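Local coordinates for protein malate dehydrogenase (Picrophilus torridus, PDB 4BGV) that probably catalyses the reversible, NAD-dependent oxidation of malate to oxaloacetate, a step of the tricarboxylic acid cycle, at residues Ile177-Tyr190 / Leu291-Ser304. Residues are numbered along the deposited sequence; the frame is centred on the assembly and turned at random. Where two conformers were deposited one is given.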
loop_
_atom_site.group_PDB
_atom_site.type_symbol
_atom_site.label_atom_id
_atom_site.label_comp_id
_atom_site.label_asym_id
_atom_site.label_seq_id
_atom_site.Cartn_x
_atom_site.Cartn_y
_atom_site.Cartn_z
ATOM N N ILE A 177 10.165 -11.437 25.298
ATOM C CA ILE A 177 11.044 -10.381 25.782
ATOM C C ILE A 177 12.462 -10.940 25.951
ATOM O O ILE A 177 12.719 -12.113 25.664
ATOM C CB ILE A 177 10.531 -9.755 27.119
ATOM C CG1 ILE A 177 10.458 -10.799 28.238
ATOM C CG2 ILE A 177 9.158 -9.095 26.921
ATOM C CD1 ILE A 177 10.043 -10.193 29.604
ATOM N N GLY A 178 13.388 -10.108 26.411
ATOM C CA GLY A 178 14.754 -10.570 26.613
ATOM C C GLY A 178 15.564 -10.535 25.328
ATOM O O GLY A 178 15.243 -9.771 24.415
ATOM N N GLY A 179 16.598 -11.371 25.242
ATOM C CA GLY A 179 17.441 -11.422 24.050
ATOM C C GLY A 179 17.083 -12.528 23.069
ATOM O O GLY A 179 15.923 -12.925 22.986
ATOM N N HIS A 180 18.076 -13.019 22.321
ATOM C CA HIS A 180 17.875 -14.114 21.365
ATOM C C HIS A 180 18.298 -15.441 21.992
ATOM O O HIS A 180 18.913 -15.459 23.045
ATOM C CB HIS A 180 18.737 -13.906 20.116
ATOM C CG HIS A 180 18.303 -12.765 19.245
ATOM N ND1 HIS A 180 16.992 -12.348 19.152
ATOM C CD2 HIS A 180 19.012 -11.962 18.420
ATOM C CE1 HIS A 180 16.914 -11.332 18.312
ATOM N NE2 HIS A 180 18.127 -11.075 17.857
ATOM N N GLY A 181 17.995 -16.545 21.320
ATOM C CA GLY A 181 18.510 -17.840 21.733
ATOM C C GLY A 181 18.032 -18.199 23.122
ATOM O O GLY A 181 16.853 -18.069 23.432
ATOM N N ASP A 182 18.946 -18.639 23.975
ATOM C CA ASP A 182 18.549 -19.020 25.324
ATOM C C ASP A 182 18.227 -17.802 26.182
ATOM O O ASP A 182 17.686 -17.943 27.277
ATOM C CB ASP A 182 19.623 -19.885 25.985
ATOM C CG ASP A 182 19.839 -21.208 25.254
ATOM O OD1 ASP A 182 18.833 -21.873 24.903
ATOM O OD2 ASP A 182 21.013 -21.572 25.020
ATOM N N ASP A 183 18.569 -16.611 25.698
ATOM C CA ASP A 183 18.228 -15.385 26.427
ATOM C C ASP A 183 16.805 -14.887 26.152
ATOM O O ASP A 183 16.348 -13.927 26.787
ATOM C CB ASP A 183 19.226 -14.266 26.131
ATOM C CG ASP A 183 20.575 -14.486 26.814
ATOM O OD1 ASP A 183 20.631 -15.254 27.795
ATOM O OD2 ASP A 183 21.574 -13.872 26.371
ATOM N N MET A 184 16.128 -15.507 25.183
ATOM C CA MET A 184 14.762 -15.122 24.835
ATOM C C MET A 184 13.822 -15.643 25.907
ATOM O O MET A 184 14.019 -16.738 26.433
ATOM C CB MET A 184 14.362 -15.732 23.491
ATOM C CG MET A 184 13.058 -15.205 22.895
ATOM S SD MET A 184 12.636 -16.157 21.397
ATOM C CE MET A 184 11.779 -17.564 22.101
ATOM N N VAL A 185 12.795 -14.862 26.230
ATOM C CA VAL A 185 11.824 -15.282 27.236
ATOM C C VAL A 185 10.419 -15.113 26.666
ATOM O O VAL A 185 9.887 -14.003 26.612
ATOM C CB VAL A 185 11.934 -14.461 28.537
ATOM C CG1 VAL A 185 10.917 -14.975 29.574
ATOM C CG2 VAL A 185 13.353 -14.525 29.100
ATOM N N PRO A 186 9.816 -16.220 26.223
ATOM C CA PRO A 186 8.443 -16.124 25.723
ATOM C C PRO A 186 7.462 -16.066 26.889
ATOM O O PRO A 186 7.746 -16.649 27.940
ATOM C CB PRO A 186 8.261 -17.449 24.978
ATOM C CG PRO A 186 9.135 -18.417 25.746
ATOM C CD PRO A 186 10.316 -17.612 26.248
ATOM N N PHE A 187 6.350 -15.351 26.720
ATOM C CA PHE A 187 5.198 -15.494 27.618
ATOM C C PHE A 187 4.146 -16.203 26.782
ATOM O O PHE A 187 3.459 -15.582 25.953
ATOM C CB PHE A 187 4.625 -14.144 28.091
ATOM C CG PHE A 187 5.444 -13.434 29.148
ATOM C CD1 PHE A 187 6.831 -13.394 29.085
ATOM C CD2 PHE A 187 4.811 -12.753 30.175
ATOM C CE1 PHE A 187 7.577 -12.710 30.057
ATOM C CE2 PHE A 187 5.537 -12.059 31.138
ATOM C CZ PHE A 187 6.926 -12.035 31.076
ATOM N N ILE A 188 4.044 -17.510 26.966
ATOM C CA ILE A 188 3.085 -18.304 26.205
ATOM C C ILE A 188 1.669 -17.845 26.500
ATOM O O ILE A 188 0.837 -17.778 25.598
ATOM C CB ILE A 188 3.231 -19.806 26.520
ATOM C CG1 ILE A 188 4.585 -20.311 26.032
ATOM C CG2 ILE A 188 2.106 -20.605 25.902
ATOM C CD1 ILE A 188 4.982 -19.772 24.688
ATOM N N ARG A 189 1.407 -17.497 27.759
ATOM C CA ARG A 189 0.067 -17.056 28.151
ATOM C C ARG A 189 -0.375 -15.763 27.466
ATOM O O ARG A 189 -1.574 -15.510 27.349
ATOM C CB ARG A 189 -0.047 -16.927 29.674
ATOM C CG ARG A 189 0.886 -15.898 30.271
ATOM C CD ARG A 189 1.058 -16.097 31.772
ATOM N NE ARG A 189 2.033 -15.149 32.290
ATOM C CZ ARG A 189 1.715 -14.034 32.934
ATOM N NH1 ARG A 189 0.438 -13.742 33.170
ATOM N NH2 ARG A 189 2.672 -13.235 33.375
ATOM N N TYR A 190 0.581 -14.948 27.013
ATOM C CA TYR A 190 0.232 -13.716 26.311
ATOM C C TYR A 190 0.253 -13.891 24.797
ATOM O O TYR A 190 0.210 -12.913 24.048
ATOM C CB TYR A 190 1.179 -12.584 26.691
ATOM C CG TYR A 190 1.017 -12.038 28.097
ATOM C CD1 TYR A 190 -0.038 -12.433 28.922
ATOM C CD2 TYR A 190 1.896 -11.083 28.575
ATOM C CE1 TYR A 190 -0.175 -11.901 30.212
ATOM C CE2 TYR A 190 1.768 -10.549 29.854
ATOM C CZ TYR A 190 0.737 -10.955 30.658
ATOM O OH TYR A 190 0.636 -10.401 31.914
ATOM N N LEU A 291 6.032 -5.653 33.365
ATOM C CA LEU A 291 5.291 -6.909 33.372
ATOM C C LEU A 291 5.266 -7.574 34.741
ATOM O O LEU A 291 6.167 -7.379 35.548
ATOM C CB LEU A 291 5.911 -7.889 32.369
ATOM C CG LEU A 291 5.970 -7.424 30.919
ATOM C CD1 LEU A 291 6.749 -8.438 30.090
ATOM C CD2 LEU A 291 4.567 -7.234 30.365
ATOM N N LYS A 292 4.223 -8.364 34.976
ATOM C CA LYS A 292 4.180 -9.289 36.094
ATOM C C LYS A 292 4.651 -10.645 35.583
ATOM O O LYS A 292 4.090 -11.173 34.632
ATOM C CB LYS A 292 2.751 -9.427 36.610
ATOM C CG LYS A 292 2.016 -8.118 36.843
ATOM C CD LYS A 292 0.740 -8.377 37.641
ATOM C CE LYS A 292 -0.396 -7.464 37.225
ATOM N NZ LYS A 292 -1.463 -8.239 36.529
ATOM N N PHE A 293 5.678 -11.207 36.206
ATOM C CA PHE A 293 6.208 -12.501 35.783
ATOM C C PHE A 293 5.580 -13.629 36.596
ATOM O O PHE A 293 5.446 -13.516 37.816
ATOM C CB PHE A 293 7.734 -12.572 36.006
ATOM C CG PHE A 293 8.540 -11.591 35.184
ATOM C CD1 PHE A 293 8.676 -10.268 35.583
ATOM C CD2 PHE A 293 9.188 -12.000 34.030
ATOM C CE1 PHE A 293 9.436 -9.374 34.826
ATOM C CE2 PHE A 293 9.954 -11.113 33.276
ATOM C CZ PHE A 293 10.075 -9.803 33.676
ATOM N N ASN A 294 5.219 -14.727 35.940
ATOM C CA ASN A 294 4.949 -15.953 36.688
ATOM C C ASN A 294 6.284 -16.631 37.034
ATOM O O ASN A 294 7.341 -16.171 36.607
ATOM C CB ASN A 294 3.942 -16.883 35.965
ATOM C CG ASN A 294 4.511 -17.555 34.715
ATOM O OD1 ASN A 294 5.727 -17.604 34.506
ATOM N ND2 ASN A 294 3.616 -18.110 33.882
ATOM N N GLU A 295 6.248 -17.713 37.790
ATOM C CA GLU A 295 7.490 -18.319 38.266
ATOM C C GLU A 295 8.394 -18.836 37.144
ATOM O O GLU A 295 9.621 -18.670 37.199
ATOM C CB GLU A 295 7.202 -19.412 39.305
ATOM C CG GLU A 295 8.327 -20.425 39.511
ATOM C CD GLU A 295 9.638 -19.804 39.972
ATOM O OE1 GLU A 295 9.643 -18.630 40.401
ATOM O OE2 GLU A 295 10.674 -20.500 39.906
ATOM N N ASP A 296 7.809 -19.449 36.121
ATOM C CA ASP A 296 8.615 -19.951 35.002
ATOM C C ASP A 296 9.295 -18.804 34.255
ATOM O O ASP A 296 10.489 -18.862 33.943
ATOM C CB ASP A 296 7.762 -20.763 34.027
ATOM C CG ASP A 296 7.538 -22.180 34.491
ATOM O OD1 ASP A 296 8.309 -22.648 35.358
ATOM O OD2 ASP A 296 6.597 -22.832 33.983
ATOM N N GLU A 297 8.531 -17.750 33.994
ATOM C CA GLU A 297 9.044 -16.605 33.259
ATOM C C GLU A 297 10.122 -15.887 34.059
ATOM O O GLU A 297 11.118 -15.432 33.500
ATOM C CB GLU A 297 7.907 -15.645 32.910
ATOM C CG GLU A 297 6.864 -16.263 31.985
ATOM C CD GLU A 297 5.481 -15.633 32.125
ATOM O OE1 GLU A 297 5.298 -14.746 32.994
ATOM O OE2 GLU A 297 4.566 -16.057 31.386
ATOM N N LEU A 298 9.926 -15.819 35.374
ATOM C CA LEU A 298 10.876 -15.176 36.269
ATOM C C LEU A 298 12.231 -15.878 36.237
ATOM O O LEU A 298 13.271 -15.220 36.143
ATOM C CB LEU A 298 10.347 -15.188 37.711
ATOM C CG LEU A 298 11.280 -14.493 38.706
ATOM C CD1 LEU A 298 11.400 -13.005 38.389
ATOM C CD2 LEU A 298 10.813 -14.728 40.139
ATOM N N GLU A 299 12.226 -17.206 36.325
ATOM C CA GLU A 299 13.442 -18.025 36.257
ATOM C C GLU A 299 14.191 -17.767 34.961
ATOM O O GLU A 299 15.405 -17.591 34.923
ATOM C CB GLU A 299 13.075 -19.513 36.282
ATOM C CG GLU A 299 12.540 -20.030 37.592
ATOM C CD GLU A 299 12.081 -21.484 37.510
ATOM O OE1 GLU A 299 11.477 -21.874 36.488
ATOM O OE2 GLU A 299 12.318 -22.236 38.474
ATOM N N ALA A 300 13.428 -17.809 33.877
ATOM C CA ALA A 300 13.998 -17.593 32.551
ATOM C C ALA A 300 14.551 -16.177 32.431
ATOM O O ALA A 300 15.613 -15.963 31.846
ATOM C CB ALA A 300 12.958 -17.850 31.478
ATOM N N TRP A 301 13.827 -15.206 32.983
ATOM C CA TRP A 301 14.289 -13.824 32.955
ATOM C C TRP A 301 15.614 -13.644 33.694
ATOM O O TRP A 301 16.522 -12.969 33.201
ATOM C CB TRP A 301 13.228 -12.878 33.520
ATOM C CG TRP A 301 13.629 -11.425 33.431
ATOM C CD1 TRP A 301 14.013 -10.616 34.459
ATOM C CD2 TRP A 301 13.689 -10.623 32.245
ATOM N NE1 TRP A 301 14.298 -9.351 33.988
ATOM C CE2 TRP A 301 14.120 -9.337 32.630
ATOM C CE3 TRP A 301 13.438 -10.871 30.891
ATOM C CZ2 TRP A 301 14.293 -8.301 31.716
ATOM C CZ3 TRP A 301 13.604 -9.835 29.983
ATOM C CH2 TRP A 301 14.033 -8.565 30.401
ATOM N N LYS A 302 15.732 -14.258 34.868
ATOM C CA LYS A 302 16.934 -14.094 35.676
ATOM C C LYS A 302 18.177 -14.593 34.943
ATOM O O LYS A 302 19.249 -14.004 35.053
ATOM C CB LYS A 302 16.768 -14.772 37.041
ATOM C CG LYS A 302 15.967 -13.912 38.006
ATOM C CD LYS A 302 15.695 -14.618 39.327
ATOM C CE LYS A 302 14.683 -13.822 40.147
ATOM N NZ LYS A 302 14.453 -14.411 41.496
ATOM N N LYS A 303 18.021 -15.659 34.169
ATOM C CA LYS A 303 19.124 -16.186 33.375
ATOM C C LYS A 303 19.526 -15.203 32.278
ATOM O O LYS A 303 20.711 -14.991 32.026
ATOM C CB LYS A 303 18.752 -17.549 32.782
ATOM C CG LYS A 303 18.856 -18.693 33.787
ATOM C CD LYS A 303 18.142 -19.965 33.324
ATOM C CE LYS A 303 18.343 -20.243 31.842
ATOM N NZ LYS A 303 17.192 -19.751 31.027
ATOM N N SER A 304 18.530 -14.605 31.633
ATOM C CA SER A 304 18.783 -13.608 30.598
ATOM C C SER A 304 19.479 -12.396 31.205
ATOM O O SER A 304 20.427 -11.850 30.623
ATOM C CB SER A 304 17.484 -13.175 29.916
ATOM O OG SER A 304 16.817 -14.275 29.319
HETATM O O HOH W 1 15.804 -17.769 29.193
HETATM O O HOH W 2 5.372 -18.165 29.645
HETATM O O HOH W 3 2.903 -18.673 30.003
HETATM O O HOH W 4 2.114 -8.389 33.162
#
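Glu297 reaches from the first turn of helix 295-321 to Phe187 and Arg189. Its CB lies near the ring at Phe187 CE1. CG, beside the backbone N (chi1 -63°), stands over the face of that ring, 4.0 Å from its centroid. The chain is extended beyond CG, and the carboxylate stacks on the same face, the two planes 19° apart. Arg189 then grips it side-on in a salt bridge with two nitrogens: NE gives a hydrogen bond to Glu297 OE2 (2.8 Å), and NH2 one to Glu297 OE1 (3.1 Å). Each oxygen uses its syn lone pair and lies nearly in the guanidinium plane. Asn294 N also donates to OE1 from above the carboxylate plane, while Asn294 OD1 accepts from Glu297 N at 2.9 Å, a capping box. Water 2 donates to OE2. A glutamine here would probably leave the Arg189 charge without its mate. Farther along, in the given conformer of Ser304, OG donates to Asp183 O (2.6 Å), which Gly179 N meets from the opposite face. Between these two sites, Val185 packs on Ala300, and Ile177 CD1 touches Trp301 CZ3 (3.6 Å). The loop between the two strands carries His180, the probable proton acceptor. Strand 184-187 runs nearly antiparallel to the helix, which covers one side of this hairpin in the C-terminal domain. Helix 204-215 packs against Met184 and Pro186, and strand 272-281 against Ile177 and Trp301.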